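Local coordinates for eukaryotic translation initiation factor 2D (Homo sapiens, PDB 5W2F), which delivers tRNA to the P-site of the eukaryotic ribosome without needing GTP, acting in translation initiation, at residues A[4-10]-A[89-95]; A[12-16]-A[60-65]. All coordinates share one frame; numbering follows the deposited sequence. Where two conformers were deposited one is given.

Contact 1 of 2, residues A[4-10]-A[89-95]; sequences KPLYCVP and KLQPAYQ
Lys-4 to Cys-8 pairs antiparallel with Gln-91 to Gln-95, the short axes approaching to 4.1 Å at 142°, a marked twist. Lys-4/Gln-95 and Cys-8/Gln-91 each close with two backbone bonds. The middle pair is less regular: Leu-6 N reaches Ala-93 O at 2.9 Å from 57° above the carbonyl plane, while the return bond from Ala-93 N to Leu-6 O is weak. Pro-5 and Pro-92 occupy non-hydrogen-bonded pairs, where no N-H is needed across the ladder.

Leu-6 CB meets Ala-93 CB at 3.9 Å, on the face shared with Cys-8. Just before strand 91-95, Leu-90 spans segment 4-10: CD1 lies 3.8 Å from Tyr-7 CB, and CD2 touches Pro-10 CD and Cys-8 O. Lys-4 runs alongside Gln-95, CE 3.5 Å from NE2, with its bent chain carrying NZ to a salt bridge with Glu-29. Gln-91 OE1 takes a bond from Lys-107 and another from a water that also donates to Val-9 O.

This pair forms the centre of a four-stranded sheet, between strands 27-28 and 104-107. Phe-27 touches Cys-8 and Ala-93, Phe-17 of helix 14-17 touches Val-9 and Leu-90, and Tyr-94 OH bonds Ala-134 O toward the SUI1 part.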
loop_
_atom_site.group_PDB
_atom_site.type_symbol
_atom_site.label_atom_id
_atom_site.label_comp_id
_atom_site.label_asym_id
_atom_site.label_seq_id
_atom_site.Cartn_x
_atom_site.Cartn_y
_atom_site.Cartn_z
ATOM N N LYS A 4 -7.931 -0.997 -1.975
ATOM C CA LYS A 4 -8.445 -0.391 -0.756
ATOM C C LYS A 4 -7.288 -0.062 0.197
ATOM O O LYS A 4 -6.580 -0.948 0.625
ATOM C CB LYS A 4 -9.446 -1.327 -0.075
ATOM C CG LYS A 4 -9.949 -0.761 1.247
ATOM C CD LYS A 4 -11.264 -1.330 1.693
ATOM C CE LYS A 4 -11.145 -2.769 2.122
ATOM N NZ LYS A 4 -12.149 -3.016 3.196
ATOM N N PRO A 5 -7.084 1.212 0.520
ATOM C CA PRO A 5 -6.066 1.544 1.515
ATOM C C PRO A 5 -6.435 1.024 2.899
ATOM O O PRO A 5 -7.612 1.027 3.280
ATOM C CB PRO A 5 -6.022 3.073 1.513
ATOM C CG PRO A 5 -7.190 3.520 0.760
ATOM C CD PRO A 5 -7.826 2.386 0.055
ATOM N N LEU A 6 -5.412 0.566 3.621
ATOM C CA LEU A 6 -5.555 0.068 4.976
ATOM C C LEU A 6 -4.429 0.617 5.850
ATOM O O LEU A 6 -3.457 1.206 5.358
ATOM C CB LEU A 6 -5.518 -1.466 4.996
ATOM C CG LEU A 6 -6.684 -2.198 4.332
ATOM C CD1 LEU A 6 -6.361 -3.686 4.262
ATOM C CD2 LEU A 6 -8.010 -1.969 5.029
ATOM N N TYR A 7 -4.585 0.401 7.147
ATOM C CA TYR A 7 -3.617 0.801 8.159
ATOM C C TYR A 7 -3.412 -0.374 9.086
ATOM O O TYR A 7 -4.373 -1.024 9.480
ATOM C CB TYR A 7 -4.135 1.999 8.951
ATOM C CG TYR A 7 -4.345 3.186 8.089
ATOM C CD1 TYR A 7 -5.559 3.379 7.421
ATOM C CD2 TYR A 7 -3.322 4.091 7.871
ATOM C CE1 TYR A 7 -5.726 4.440 6.567
ATOM C CE2 TYR A 7 -3.503 5.183 7.046
ATOM C CZ TYR A 7 -4.706 5.348 6.386
ATOM O OH TYR A 7 -4.910 6.430 5.543
ATOM N N CYS A 8 -2.159 -0.661 9.405
ATOM C CA CYS A 8 -1.827 -1.787 10.261
ATOM C C CYS A 8 -1.304 -1.272 11.594
ATOM O O CYS A 8 -0.442 -0.403 11.642
ATOM C CB CYS A 8 -0.807 -2.688 9.579
ATOM S SG CYS A 8 -0.424 -4.203 10.482
ATOM N N VAL A 9 -1.834 -1.827 12.675
ATOM C CA VAL A 9 -1.483 -1.399 14.028
ATOM C C VAL A 9 -0.079 -1.896 14.406
ATOM O O VAL A 9 0.125 -3.104 14.527
ATOM C CB VAL A 9 -2.506 -1.912 15.061
ATOM C CG1 VAL A 9 -2.091 -1.499 16.475
ATOM C CG2 VAL A 9 -3.921 -1.421 14.726
ATOM N N PRO A 10 0.878 -0.969 14.608
ATOM C CA PRO A 10 2.207 -1.393 15.029
ATOM C C PRO A 10 2.272 -1.597 16.530
ATOM O O PRO A 10 1.406 -1.108 17.259
ATOM C CB PRO A 10 3.089 -0.228 14.618
ATOM C CG PRO A 10 2.216 0.960 14.774
ATOM C CD PRO A 10 0.814 0.498 14.456
ATOM N N LYS A 89 1.309 7.442 11.862
ATOM C CA LYS A 89 2.087 6.558 12.730
ATOM C C LYS A 89 1.734 5.090 12.521
ATOM O O LYS A 89 2.569 4.213 12.738
ATOM C CB LYS A 89 1.938 6.948 14.208
ATOM C CG LYS A 89 2.665 8.234 14.572
ATOM C CD LYS A 89 4.158 8.002 14.707
ATOM C CE LYS A 89 4.896 9.314 14.924
ATOM N NZ LYS A 89 6.369 9.146 14.838
ATOM N N LEU A 90 0.502 4.820 12.095
ATOM C CA LEU A 90 0.118 3.480 11.673
ATOM C C LEU A 90 0.943 3.039 10.469
ATOM O O LEU A 90 1.467 3.876 9.712
ATOM C CB LEU A 90 -1.368 3.439 11.347
ATOM C CG LEU A 90 -2.292 3.520 12.574
ATOM C CD1 LEU A 90 -3.696 3.925 12.198
ATOM C CD2 LEU A 90 -2.333 2.183 13.296
ATOM N N GLN A 91 1.072 1.721 10.298
ATOM C CA GLN A 91 1.805 1.185 9.149
ATOM C C GLN A 91 0.925 1.183 7.911
ATOM O O GLN A 91 -0.213 0.722 7.989
ATOM C CB GLN A 91 2.284 -0.214 9.452
ATOM C CG GLN A 91 3.285 -0.305 10.593
ATOM C CD GLN A 91 3.609 -1.742 10.976
ATOM O OE1 GLN A 91 2.777 -2.650 10.842
ATOM N NE2 GLN A 91 4.806 -1.947 11.489
ATOM N N PRO A 92 1.422 1.709 6.773
ATOM C CA PRO A 92 0.602 1.670 5.562
ATOM C C PRO A 92 0.368 0.238 5.105
ATOM O O PRO A 92 1.232 -0.655 5.283
ATOM C CB PRO A 92 1.457 2.400 4.519
ATOM C CG PRO A 92 2.844 2.278 5.029
ATOM C CD PRO A 92 2.713 2.355 6.520
ATOM N N ALA A 93 -0.796 0.027 4.510
ATOM C CA ALA A 93 -1.158 -1.279 4.002
ATOM C C ALA A 93 -2.226 -1.077 2.946
ATOM O O ALA A 93 -2.704 0.047 2.743
ATOM C CB ALA A 93 -1.634 -2.144 5.148
ATOM N N TYR A 94 -2.612 -2.136 2.271
ATOM C CA TYR A 94 -3.673 -2.052 1.276
ATOM C C TYR A 94 -4.200 -3.430 0.973
ATOM O O TYR A 94 -3.597 -4.424 1.359
ATOM C CB TYR A 94 -3.215 -1.352 -0.008
ATOM C CG TYR A 94 -2.018 -1.999 -0.685
ATOM C CD1 TYR A 94 -0.713 -1.704 -0.285
ATOM C CD2 TYR A 94 -2.194 -2.896 -1.723
ATOM C CE1 TYR A 94 0.379 -2.304 -0.904
ATOM C CE2 TYR A 94 -1.104 -3.483 -2.359
ATOM C CZ TYR A 94 0.177 -3.193 -1.953
ATOM O OH TYR A 94 1.274 -3.770 -2.558
ATOM N N GLN A 95 -5.340 -3.474 0.298
ATOM C CA GLN A 95 -5.996 -4.718 -0.048
ATOM C C GLN A 95 -6.264 -4.748 -1.540
ATOM O O GLN A 95 -6.874 -3.817 -2.087
ATOM C CB GLN A 95 -7.306 -4.861 0.710
ATOM C CG GLN A 95 -8.062 -6.141 0.393
ATOM C CD GLN A 95 -9.397 -6.162 1.084
ATOM O OE1 GLN A 95 -9.498 -6.552 2.237
ATOM N NE2 GLN A 95 -10.419 -5.708 0.384
HETATM O O HOH W 1 2.282 -4.517 13.146
#

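Contact 2 of 2, residues A[12-16]-A[60-65]; sequences SMTLL and ILCDCI
The flat group that meets the opposite helix is the Ser-12 carbonyl: Cys-64 CB sits 3.2 Å from Ser-12 O, approaching obliquely from well off the carbonyl plane. The same oxygen accepts a bond from a water. A second water joins the segments beside it, 2.7 Å from Ser-12 OG and donating to Cys-64 O, so the polar rim is bridged by solvent rather than by direct bonds.

Inside that rim the side-chain contacts are mainly apolar. Met-13, at the N-cap position of helix 14-17, lays CG 4.0 Å from Cys-64 CB, and its bend at the last torsion (chi3 85°) turns CE towards Ile-65 CG2. One turn earlier in the helix, Ile-60 turns its CG2 branch against the backbone of Leu-16, 3.8 Å from N, and also meets Leu-15 CB. Leu-16 holds CG opposite its backbone N across the first bond (chi1 174°), which sends the isobutyl end down to Leu-61. There the two leucines cross at a slant, CD1 of Leu-16 being 3.7 Å from CD2 of Leu-61. Leu-15, by contrast, remains at the exposed border.

Beneath the interface lies helix 30-43, whose Tyr-40 touches Leu-16, Ile-60 and Leu-61. Helix 79-89 closes another part of it: Cys-86 meets Leu-16 and Ile-65, Leu-82 meets Ile-65, and Lys-89 packs on Met-13. The contact thus joins helices 14-17 and 59-65 against helices 30-43 and 79-89 within the SWIB/MDM2 part.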
loop_
_atom_site.group_PDB
_atom_site.type_symbol
_atom_site.label_atom_id
_atom_site.label_comp_id
_atom_site.label_asym_id
_atom_site.label_seq_id
_atom_site.Cartn_x
_atom_site.Cartn_y
_atom_site.Cartn_z
ATOM N N SER A 12 3.971 -0.181 18.733
ATOM C CA SER A 12 4.008 1.091 19.464
ATOM C C SER A 12 2.636 1.681 19.777
ATOM O O SER A 12 2.528 2.534 20.656
ATOM C CB SER A 12 4.824 2.124 18.688
ATOM O OG SER A 12 4.216 2.401 17.447
ATOM N N MET A 13 1.607 1.274 19.036
ATOM C CA MET A 13 0.248 1.814 19.227
ATOM C C MET A 13 -0.740 0.837 19.863
ATOM O O MET A 13 -1.937 1.110 19.903
ATOM C CB MET A 13 -0.287 2.292 17.883
ATOM C CG MET A 13 0.621 3.337 17.260
ATOM S SD MET A 13 0.088 3.921 15.658
ATOM C CE MET A 13 -1.048 5.205 16.116
ATOM N N THR A 14 -0.255 -0.271 20.408
ATOM C CA THR A 14 -1.164 -1.286 20.940
ATOM C C THR A 14 -2.046 -0.781 22.081
ATOM O O THR A 14 -3.226 -1.114 22.132
ATOM C CB THR A 14 -0.411 -2.567 21.355
ATOM O OG1 THR A 14 0.688 -2.238 22.201
ATOM C CG2 THR A 14 0.117 -3.253 20.135
ATOM N N LEU A 15 -1.500 0.059 22.962
ATOM C CA LEU A 15 -2.296 0.579 24.082
ATOM C C LEU A 15 -3.437 1.485 23.618
ATOM O O LEU A 15 -4.504 1.496 24.237
ATOM C CB LEU A 15 -1.423 1.290 25.123
ATOM C CG LEU A 15 -0.369 0.416 25.814
ATOM C CD1 LEU A 15 0.483 1.230 26.785
ATOM C CD2 LEU A 15 -1.039 -0.754 26.520
ATOM N N LEU A 16 -3.226 2.221 22.529
ATOM C CA LEU A 16 -4.298 3.057 21.965
ATOM C C LEU A 16 -5.443 2.186 21.464
ATOM O O LEU A 16 -6.602 2.508 21.683
ATOM C CB LEU A 16 -3.771 3.944 20.836
ATOM C CG LEU A 16 -4.759 4.780 20.020
ATOM C CD1 LEU A 16 -5.547 5.703 20.942
ATOM C CD2 LEU A 16 -3.998 5.588 18.975
ATOM N N ILE A 60 -0.613 7.736 26.961
ATOM C CA ILE A 60 -0.664 6.773 25.862
ATOM C C ILE A 60 -0.563 7.468 24.507
ATOM O O ILE A 60 0.245 7.071 23.661
ATOM C CB ILE A 60 -1.931 5.889 25.974
ATOM C CG1 ILE A 60 -1.715 4.865 27.089
ATOM C CG2 ILE A 60 -2.266 5.201 24.649
ATOM C CD1 ILE A 60 -2.963 4.159 27.545
ATOM N N LEU A 61 -1.367 8.507 24.305
ATOM C CA LEU A 61 -1.312 9.232 23.041
ATOM C C LEU A 61 0.040 9.939 22.844
ATOM O O LEU A 61 0.588 9.940 21.748
ATOM C CB LEU A 61 -2.477 10.210 22.919
ATOM C CG LEU A 61 -3.811 9.557 22.573
ATOM C CD1 LEU A 61 -4.945 10.552 22.743
ATOM C CD2 LEU A 61 -3.782 8.943 21.163
ATOM N N CYS A 62 0.571 10.542 23.897
ATOM C CA CYS A 62 1.874 11.212 23.792
ATOM C C CYS A 62 2.953 10.240 23.353
ATOM O O CYS A 62 3.780 10.555 22.496
ATOM C CB CYS A 62 2.262 11.854 25.132
ATOM S SG CYS A 62 1.320 13.333 25.525
ATOM N N ASP A 63 2.904 9.048 23.935
ATOM C CA ASP A 63 3.906 8.025 23.709
ATOM C C ASP A 63 3.885 7.543 22.265
ATOM O O ASP A 63 4.925 7.342 21.658
ATOM C CB ASP A 63 3.658 6.862 24.674
ATOM C CG ASP A 63 4.640 5.726 24.499
ATOM O OD1 ASP A 63 5.861 5.982 24.475
ATOM O OD2 ASP A 63 4.178 4.568 24.404
ATOM N N CYS A 64 2.689 7.377 21.706
ATOM C CA CYS A 64 2.660 6.777 20.388
ATOM C C CYS A 64 2.492 7.711 19.210
ATOM O O CYS A 64 2.734 7.262 18.089
ATOM C CB CYS A 64 1.710 5.588 20.342
ATOM S SG CYS A 64 -0.025 5.960 20.518
ATOM N N ILE A 65 2.128 8.988 19.420
ATOM C CA ILE A 65 2.174 9.937 18.301
ATOM C C ILE A 65 3.140 11.112 18.392
ATOM O O ILE A 65 3.450 11.702 17.349
ATOM C CB ILE A 65 0.770 10.416 17.862
ATOM C CG1 ILE A 65 0.081 11.207 18.954
ATOM C CG2 ILE A 65 -0.088 9.222 17.442
ATOM C CD1 ILE A 65 -1.060 12.048 18.440
HETATM O O HOH W 2 4.204 5.144 17.411
HETATM O O HOH W 3 4.428 3.736 22.021
#

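Contact 2 and segment 4-10 of contact 1 belong to the SWIB/MDM2 part of this C-terminal piece of the protein; the contact centres are about 16 Å apart. Contact 1 is a backbone ladder, partly exposed and only 7 Å from the centre of the chain, at the side facing the SUI1 part. Contact 2, about 23 Å out, is the more buried: helix against helix, joined by side-chain packing and bridging waters. The two share elements directly. Strand 4-8 runs on into helix 14-17, and helix 79-89 leads into strand 91-96, so the sulfur of Met-13 lies 3.7 Å from Leu-90 N, while Lys-89 CG packs 3.6 Å from Cys-64 O.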